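PDB 3KZH: probable sugar kinase from Clostridium perfringens, which probably transfers a phosphoryl group to a carbohydrate as a ribokinase-type pfkB kinase, and holds a beta-D-glucopyranose molecule in the crystal. Local coordinates for residues A[7-12]-A[136-142]; A[179-183]-A[214-220]; A[259-265]-A[279-284]. All coordinates share one frame; numbering follows the deposited sequence.

Contact 1 (A[7-12]-A[136-142])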
# COMPACT_ATOMS: atom_id res chain seq x y z
N PRO A 7 6.40 12.34 30.11
CA PRO A 7 6.77 10.92 30.13
C PRO A 7 6.12 10.08 29.02
O PRO A 7 4.98 10.33 28.62
CB PRO A 7 6.34 10.46 31.53
CG PRO A 7 5.31 11.45 31.94
CD PRO A 7 5.91 12.73 31.45
N TYR A 8 6.88 9.12 28.51
CA TYR A 8 6.42 8.26 27.43
C TYR A 8 6.67 6.78 27.68
O TYR A 8 7.52 6.41 28.50
CB TYR A 8 7.09 8.67 26.10
CG TYR A 8 8.61 8.49 26.07
CD1 TYR A 8 9.19 7.31 25.55
CD2 TYR A 8 9.47 9.49 26.58
CE1 TYR A 8 10.59 7.13 25.54
CE2 TYR A 8 10.87 9.32 26.57
CZ TYR A 8 11.41 8.14 26.05
OH TYR A 8 12.76 7.95 26.08
N LEU A 9 6.00 5.96 26.88
CA LEU A 9 6.15 4.51 26.91
C LEU A 9 6.78 4.11 25.60
O LEU A 9 6.34 4.55 24.53
CB LEU A 9 4.79 3.79 27.03
CG LEU A 9 4.79 2.43 27.74
CD1 LEU A 9 3.42 2.20 28.29
CD2 LEU A 9 5.25 1.24 26.93
N LEU A 10 7.78 3.24 25.69
CA LEU A 10 8.46 2.76 24.51
C LEU A 10 8.03 1.35 24.15
O LEU A 10 7.91 0.49 25.02
CB LEU A 10 9.98 2.83 24.68
CG LEU A 10 10.90 2.36 23.54
CD1 LEU A 10 10.70 3.18 22.27
CD2 LEU A 10 12.34 2.45 24.00
N VAL A 11 7.72 1.17 22.87
CA VAL A 11 7.34 -0.13 22.34
C VAL A 11 8.43 -0.39 21.30
O VAL A 11 8.70 0.48 20.47
CB VAL A 11 5.91 -0.13 21.68
CG1 VAL A 11 5.55 -1.51 21.15
CG2 VAL A 11 4.85 0.33 22.68
N PHE A 12 9.09 -1.54 21.40
CA PHE A 12 10.16 -1.92 20.48
C PHE A 12 9.80 -3.25 19.80
O PHE A 12 9.68 -4.26 20.47
CB PHE A 12 11.49 -2.03 21.27
CG PHE A 12 12.71 -2.34 20.43
CD1 PHE A 12 13.43 -1.31 19.81
CD2 PHE A 12 13.17 -3.67 20.30
CE1 PHE A 12 14.61 -1.58 19.05
CE2 PHE A 12 14.34 -3.97 19.55
CZ PHE A 12 15.07 -2.91 18.92
N ASN A 136 15.33 6.73 29.22
CA ASN A 136 14.33 7.69 29.71
C ASN A 136 12.88 7.23 29.54
O ASN A 136 11.95 7.98 29.84
CB ASN A 136 14.54 9.07 29.07
CG ASN A 136 15.90 9.67 29.42
OD1 ASN A 136 16.79 9.73 28.57
ND2 ASN A 136 16.06 10.10 30.67
N ALA A 137 12.69 5.99 29.07
CA ALA A 137 11.37 5.41 28.90
C ALA A 137 10.91 4.87 30.24
O ALA A 137 11.68 4.20 30.93
CB ALA A 137 11.41 4.29 27.88
N GLU A 138 9.67 5.19 30.63
CA GLU A 138 9.15 4.72 31.92
C GLU A 138 8.96 3.20 31.87
O GLU A 138 9.33 2.50 32.81
CB GLU A 138 7.83 5.40 32.29
CG GLU A 138 7.79 6.91 32.13
CD GLU A 138 8.61 7.66 33.17
OE1 GLU A 138 8.57 7.28 34.36
OE2 GLU A 138 9.27 8.65 32.79
N TYR A 139 8.36 2.73 30.78
CA TYR A 139 8.15 1.30 30.55
C TYR A 139 8.55 0.99 29.11
O TYR A 139 8.52 1.89 28.25
CB TYR A 139 6.70 0.85 30.86
CG TYR A 139 6.29 0.97 32.33
CD1 TYR A 139 6.44 -0.09 33.21
CD2 TYR A 139 5.84 2.19 32.85
CE1 TYR A 139 6.14 0.07 34.61
CE2 TYR A 139 5.55 2.37 34.20
CZ TYR A 139 5.70 1.32 35.07
OH TYR A 139 5.43 1.52 36.41
N THR A 140 9.02 -0.23 28.87
CA THR A 140 9.42 -0.64 27.52
C THR A 140 8.86 -2.03 27.18
O THR A 140 9.18 -3.02 27.83
CB THR A 140 10.97 -0.54 27.28
OG1 THR A 140 11.39 0.83 27.44
CG2 THR A 140 11.35 -0.98 25.87
N VAL A 141 8.01 -2.07 26.16
CA VAL A 141 7.35 -3.29 25.71
C VAL A 141 8.18 -4.03 24.67
O VAL A 141 8.72 -3.43 23.73
CB VAL A 141 5.92 -3.00 25.13
CG1 VAL A 141 5.26 -4.26 24.55
CG2 VAL A 141 5.03 -2.40 26.21
N LEU A 142 8.28 -5.34 24.87
CA LEU A 142 9.01 -6.23 23.98
C LEU A 142 8.18 -7.49 23.83
O LEU A 142 7.35 -7.80 24.68
CB LEU A 142 10.37 -6.64 24.59
CG LEU A 142 11.55 -5.69 24.87
CD1 LEU A 142 12.71 -6.46 25.46
CD2 LEU A 142 11.98 -5.00 23.61
O HOH W 1 9.58 8.84 30.08

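Contact 2 (A[179-183]-A[214-220])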
# COMPACT_ATOMS: atom_id res chain seq x y z
N LEU A 179 15.52 -15.64 30.45
CA LEU A 179 15.60 -14.18 30.46
C LEU A 179 14.47 -13.45 31.18
O LEU A 179 14.62 -12.26 31.48
CB LEU A 179 15.69 -13.65 29.02
CG LEU A 179 16.92 -13.97 28.17
CD1 LEU A 179 16.71 -13.52 26.74
CD2 LEU A 179 18.18 -13.35 28.78
N ILE A 180 13.37 -14.14 31.49
CA ILE A 180 12.22 -13.50 32.13
C ILE A 180 12.41 -12.79 33.47
O ILE A 180 11.69 -11.83 33.75
CB ILE A 180 10.98 -14.42 32.22
CG1 ILE A 180 11.24 -15.63 33.11
CG2 ILE A 180 10.52 -14.79 30.83
CD1 ILE A 180 10.01 -16.48 33.37
N LYS A 181 13.41 -13.22 34.23
CA LYS A 181 13.73 -12.65 35.55
C LYS A 181 14.03 -11.14 35.56
O LYS A 181 13.84 -10.49 36.59
CB LYS A 181 14.89 -13.42 36.20
CG LYS A 181 16.23 -13.38 35.45
CD LYS A 181 17.32 -14.10 36.23
CE LYS A 181 18.67 -14.06 35.51
NZ LYS A 181 19.24 -12.68 35.39
N ASP A 182 14.43 -10.61 34.41
CA ASP A 182 14.76 -9.19 34.29
C ASP A 182 13.61 -8.26 33.92
O ASP A 182 13.77 -7.04 33.92
CB ASP A 182 15.94 -9.00 33.33
CG ASP A 182 17.24 -9.59 33.87
OD1 ASP A 182 17.51 -9.42 35.09
OD2 ASP A 182 17.98 -10.21 33.08
N PHE A 183 12.46 -8.85 33.65
CA PHE A 183 11.26 -8.11 33.31
C PHE A 183 10.51 -7.64 34.55
O PHE A 183 10.50 -8.32 35.58
CB PHE A 183 10.32 -8.97 32.45
CG PHE A 183 10.74 -9.09 31.02
CD1 PHE A 183 10.37 -8.11 30.09
CD2 PHE A 183 11.50 -10.18 30.58
CE1 PHE A 183 10.75 -8.21 28.72
CE2 PHE A 183 11.88 -10.30 29.22
CZ PHE A 183 11.51 -9.31 28.29
N PHE A 214 7.29 -16.43 39.80
CA PHE A 214 7.72 -15.34 38.91
C PHE A 214 8.16 -14.13 39.72
O PHE A 214 9.17 -13.51 39.39
CB PHE A 214 6.61 -14.95 37.93
CG PHE A 214 6.26 -16.01 36.91
CD1 PHE A 214 7.26 -16.74 36.24
CD2 PHE A 214 4.91 -16.27 36.61
CE1 PHE A 214 6.92 -17.72 35.27
CE2 PHE A 214 4.55 -17.25 35.64
CZ PHE A 214 5.56 -17.97 34.97
N LEU A 215 7.45 -13.86 40.82
CA LEU A 215 7.78 -12.74 41.72
C LEU A 215 9.09 -13.02 42.45
O LEU A 215 9.80 -12.08 42.84
CB LEU A 215 6.67 -12.52 42.75
CG LEU A 215 5.25 -12.17 42.30
CD1 LEU A 215 4.31 -12.34 43.47
CD2 LEU A 215 5.16 -10.78 41.71
N GLY A 216 9.41 -14.31 42.60
CA GLY A 216 10.63 -14.77 43.26
C GLY A 216 11.85 -14.54 42.40
O GLY A 216 12.92 -14.19 42.91
N LEU A 217 11.67 -14.69 41.09
CA LEU A 217 12.70 -14.49 40.08
C LEU A 217 13.10 -13.01 39.95
O LEU A 217 14.17 -12.68 39.42
CB LEU A 217 12.22 -14.99 38.72
CG LEU A 217 11.93 -16.48 38.49
CD1 LEU A 217 11.40 -16.66 37.08
CD2 LEU A 217 13.18 -17.35 38.69
N GLY A 218 12.25 -12.12 40.47
CA GLY A 218 12.51 -10.69 40.42
C GLY A 218 11.45 -9.90 39.65
O GLY A 218 11.50 -8.67 39.63
N ILE A 219 10.50 -10.61 39.04
CA ILE A 219 9.42 -9.98 38.29
C ILE A 219 8.52 -9.23 39.27
O ILE A 219 8.24 -9.72 40.37
CB ILE A 219 8.63 -11.01 37.43
CG1 ILE A 219 9.59 -11.74 36.47
CG2 ILE A 219 7.50 -10.33 36.63
CD1 ILE A 219 9.05 -13.00 35.82
N LYS A 220 8.14 -8.00 38.91
CA LYS A 220 7.32 -7.16 39.77
C LYS A 220 5.83 -7.36 39.66
O LYS A 220 5.13 -7.28 40.67
CB LYS A 220 7.65 -5.68 39.55
CG LYS A 220 9.12 -5.30 39.68
CD LYS A 220 9.65 -5.44 41.11
CE LYS A 220 11.06 -4.87 41.23
NZ LYS A 220 12.05 -5.58 40.37

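Contact 3 (A[259-265]-A[279-284])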
# COMPACT_ATOMS: atom_id res chain seq x y z
N PHE A 259 -4.64 -5.81 25.47
CA PHE A 259 -4.51 -5.98 26.92
C PHE A 259 -3.20 -5.38 27.39
O PHE A 259 -3.18 -4.71 28.42
CB PHE A 259 -4.59 -7.45 27.38
CG PHE A 259 -4.66 -7.62 28.89
CD1 PHE A 259 -5.88 -7.52 29.56
CD2 PHE A 259 -3.49 -7.79 29.65
CE1 PHE A 259 -5.95 -7.57 30.98
CE2 PHE A 259 -3.53 -7.85 31.07
CZ PHE A 259 -4.76 -7.73 31.74
N VAL A 260 -2.11 -5.62 26.64
CA VAL A 260 -0.77 -5.10 26.96
C VAL A 260 -0.78 -3.57 26.93
O VAL A 260 -0.18 -2.91 27.79
CB VAL A 260 0.33 -5.67 25.99
CG1 VAL A 260 1.70 -5.04 26.26
CG2 VAL A 260 0.45 -7.17 26.15
N ALA A 261 -1.54 -3.04 25.97
CA ALA A 261 -1.70 -1.61 25.81
C ALA A 261 -2.42 -0.97 27.00
O ALA A 261 -2.05 0.12 27.44
CB ALA A 261 -2.42 -1.32 24.54
N GLY A 262 -3.38 -1.71 27.54
CA GLY A 262 -4.15 -1.25 28.69
C GLY A 262 -3.34 -1.24 29.96
O GLY A 262 -3.63 -0.44 30.84
N LEU A 263 -2.36 -2.15 30.06
CA LEU A 263 -1.42 -2.21 31.19
C LEU A 263 -0.56 -0.96 31.12
O LEU A 263 -0.26 -0.34 32.13
CB LEU A 263 -0.49 -3.43 31.09
CG LEU A 263 -1.07 -4.84 31.21
CD1 LEU A 263 0.05 -5.86 31.02
CD2 LEU A 263 -1.76 -5.02 32.56
N GLY A 264 -0.21 -0.60 29.88
CA GLY A 264 0.56 0.59 29.60
C GLY A 264 -0.17 1.83 30.06
O GLY A 264 0.39 2.61 30.81
N TYR A 265 -1.46 1.91 29.74
CA TYR A 265 -2.31 3.03 30.17
C TYR A 265 -2.38 3.11 31.71
O TYR A 265 -2.19 4.19 32.29
CB TYR A 265 -3.72 2.89 29.57
CG TYR A 265 -4.70 3.99 29.95
CD1 TYR A 265 -4.81 5.15 29.17
CD2 TYR A 265 -5.48 3.89 31.13
CE1 TYR A 265 -5.68 6.21 29.56
CE2 TYR A 265 -6.34 4.94 31.53
CZ TYR A 265 -6.44 6.09 30.75
OH TYR A 265 -7.26 7.12 31.15
N PHE A 279 -9.60 -2.06 33.03
CA PHE A 279 -9.42 -1.14 31.89
C PHE A 279 -8.83 -1.91 30.71
O PHE A 279 -9.34 -1.83 29.60
CB PHE A 279 -8.51 0.06 32.30
CG PHE A 279 -8.43 1.16 31.25
CD1 PHE A 279 -9.28 2.29 31.32
CD2 PHE A 279 -7.57 1.03 30.12
CE1 PHE A 279 -9.27 3.27 30.29
CE2 PHE A 279 -7.56 2.01 29.09
CZ PHE A 279 -8.41 3.13 29.18
N ALA A 280 -7.74 -2.63 30.98
CA ALA A 280 -7.05 -3.44 29.98
C ALA A 280 -7.92 -4.58 29.44
O ALA A 280 -7.81 -4.94 28.27
CB ALA A 280 -5.77 -3.98 30.56
N MSE A 281 -8.79 -5.13 30.29
CA MSE A 281 -9.68 -6.21 29.90
C MSE A 281 -10.80 -5.69 29.03
O MSE A 281 -11.21 -6.37 28.08
CB MSE A 281 -10.24 -6.91 31.12
CG MSE A 281 -10.30 -8.42 30.96
SE MSE A 281 -10.91 -9.31 32.56
CE MSE A 281 -10.07 -8.23 33.84
N THR A 282 -11.26 -4.46 29.32
CA THR A 282 -12.31 -3.78 28.53
C THR A 282 -11.80 -3.55 27.10
O THR A 282 -12.54 -3.75 26.14
CB THR A 282 -12.75 -2.43 29.19
OG1 THR A 282 -13.35 -2.70 30.46
CG2 THR A 282 -13.74 -1.68 28.31
N MSE A 283 -10.51 -3.21 26.99
CA MSE A 283 -9.81 -2.99 25.71
C MSE A 283 -9.69 -4.30 24.95
O MSE A 283 -9.85 -4.34 23.72
CB MSE A 283 -8.40 -2.42 25.93
CG MSE A 283 -8.39 -1.01 26.45
SE MSE A 283 -6.65 -0.15 26.33
CE MSE A 283 -6.35 -0.52 24.45
N SER A 284 -9.41 -5.37 25.69
CA SER A 284 -9.29 -6.71 25.11
C SER A 284 -10.66 -7.18 24.64
O SER A 284 -10.77 -7.73 23.55
CB SER A 284 -8.69 -7.69 26.12
OG SER A 284 -8.46 -8.95 25.54

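Contact 1 (A[7-12]-A[136-142])
The Tyr8 ring meets Ala137 away from its middle: Ala137 CA lies 4.3 Å from the Tyr8 ring centroid and 29° off the ring normal, an off-centre CH-pi contact. Ala137 CB reaches Tyr8 CE1 at 3.8 Å from an oblique direction, and Asn136 O comes in obliquely near CE2 and CZ. A chi1 of 64° sets Tyr8 CG between its backbone N and carbonyl carbon, which swings the ring across residues 136-137, and the hydroxyl then hydrogen-bonds Ile133 O. At the other end the Phe12 ring takes Leu142 CD2 obliquely, 3.8 Å from Phe12 CD2. The Tyr139 ring leads away from 7-12 to meet His184 edge-to-face, leaving its CB beside Leu9 CG.

Between these aromatic ends run two neighbouring parallel strands of the central sheet of the ribokinase-like alpha/beta fold, their axes inclined by 18°. Leu10 is held through both its backbone groups in the usual parallel pattern, to the residues flanking Thr140: its N donates to Tyr139 O at 3.0 Å, and its O accepts from Val141 N at 2.8 Å. Phe12 N continues the ladder to Val141 O. Before Leu10, where the strands are entered, the bond from Glu138 N to Tyr8 O stretches to 3.3 Å, and a water there accepts from Tyr8 N and donates to Glu138 OE2.

Side chains alternate between the two faces. Leu9 CD2 touches Val141 CG2 at 3.7 Å on the face covered by helices 44-54 and 255-268. On the other face Leu10 and Thr140 run alongside each other from neighbouring strands, with Thr140 OG1 3.7 Å from Leu10 CB; that hydroxyl is hydrogen-bonded to Thr161 OG1.

Contact 2 (A[179-183]-A[214-220])
Ile180 and Ile219 form the dense half of this contact, where the 3-10 turn 180-182 meets the C-terminal end of helix 204-217. That end is a Schellman motif: Gly218 leaves helical geometry with a positive phi of 119°, Ile219 N bonds back to Phe214 O at 3.2 Å, and a weaker bond joins Gly218 N to Leu215 O inside it. The two segments lead into strands 185-186 and 221-225, adjacent and parallel in the central sheet, so the turn and the helix end pack together just ahead of their strands.

On the tight side, carbonyl oxygens are met by aliphatic hydrogens. Ile219 CG1 lies 3.4 Å from Ile180 O, whose polar demand is answered within its own turn by Phe183 N. Phe183 O is approached by Ile219 CA at 3.4 Å with an angle at the hydrogen of 162°, straight enough for a CA-H...O contact. Ile180 carries the apolar part: with chi1 at 64° its CG1 branch extends toward the helix, and the side chain runs slantwise past those of Phe214 and Leu217, CD1 touching Phe214 CE1 at 3.8 Å and Leu217 CD1 at 4.0 Å. Leu196 of helix 190-197 touches both Ile180 and Phe214, and Leu165 touches Ile180 from the sheet.

On the solvent side the exposed Lys181 contributes little beyond its CB, which rests 3.4 Å from Leu217 O. The rest of the lysine leads away from the helix, and its NZ forms a long salt bridge with Asp182 OD2. None of the hydrogen bonds joins the two segments; the polar bonds here are local, and at the exposed end Lys220 curls back so that its NZ donates to Gly218 O at 3.2 Å, nearly along the C=O axis.

Contact 3 (A[259-265]-A[279-284])
Tyr265 and Phe279 stack in parallel-displaced fashion where helices 255-268 and 273-288 of the ribokinase-like fold pack in a roughly antiparallel pair, their segment axes 7.5 Å apart at 149°. The ring planes differ by 6° and the centroids are 4.1 Å apart, although the two side chains themselves cross at about a right angle. The displacement places Phe279 CZ above the middle of the Tyr265 ring, and Tyr265 CD2 above the middle of the Phe279 ring.

At the other end, Phe259 turns one face to Ala280. With CG anti to its backbone N (chi1 -172°), the ring extends toward the opposite helix, and Ala280 CB stands 3.9 Å from the Phe259 centroid in a CH-pi contact; Ser284 CB lies near the plane at the edge. The side chain of Phe259 is about 6 Å from the bound glucopyranose, whose pocket includes Gly256 on the same helix.

Between the ring stack and the CH-pi contact the backbones meet, Gly262 CA 3.9 Å from Ala280 CA, since Gly262 has no side chain facing Ala280. Met283, a selenomethionine extended at chi2, lays SE 3.6 Å from Gly262 CA; its final bend turns CE to Ala261 CB.

Contact 3 is largely buried, contact 1 buried along its strands but exposed in the loops that lead into them, and contact 2 edged by solvent-facing lysines. Their chemistry differs accordingly: backbone hydrogen bonds join the strands of contact 1, whereas packing joins the others, contact 2 by aliphatic groups against carbonyls and apolar side chains, contact 3 by a ring stack, a CH-pi contact and close Gly-Ala backbone packing. Contacts 1 and 2 lie along the same central sheet and meet where Leu142 CD1 touches Phe183 CE1 at 4.2 Å. Contact 3 belongs to a helix layer against that sheet: Gly264 CA is 3.5 Å from Leu9 CD1, and Val260 meets Val141. Contacts 2 and 3 remain about 10 Å apart at their nearest atoms.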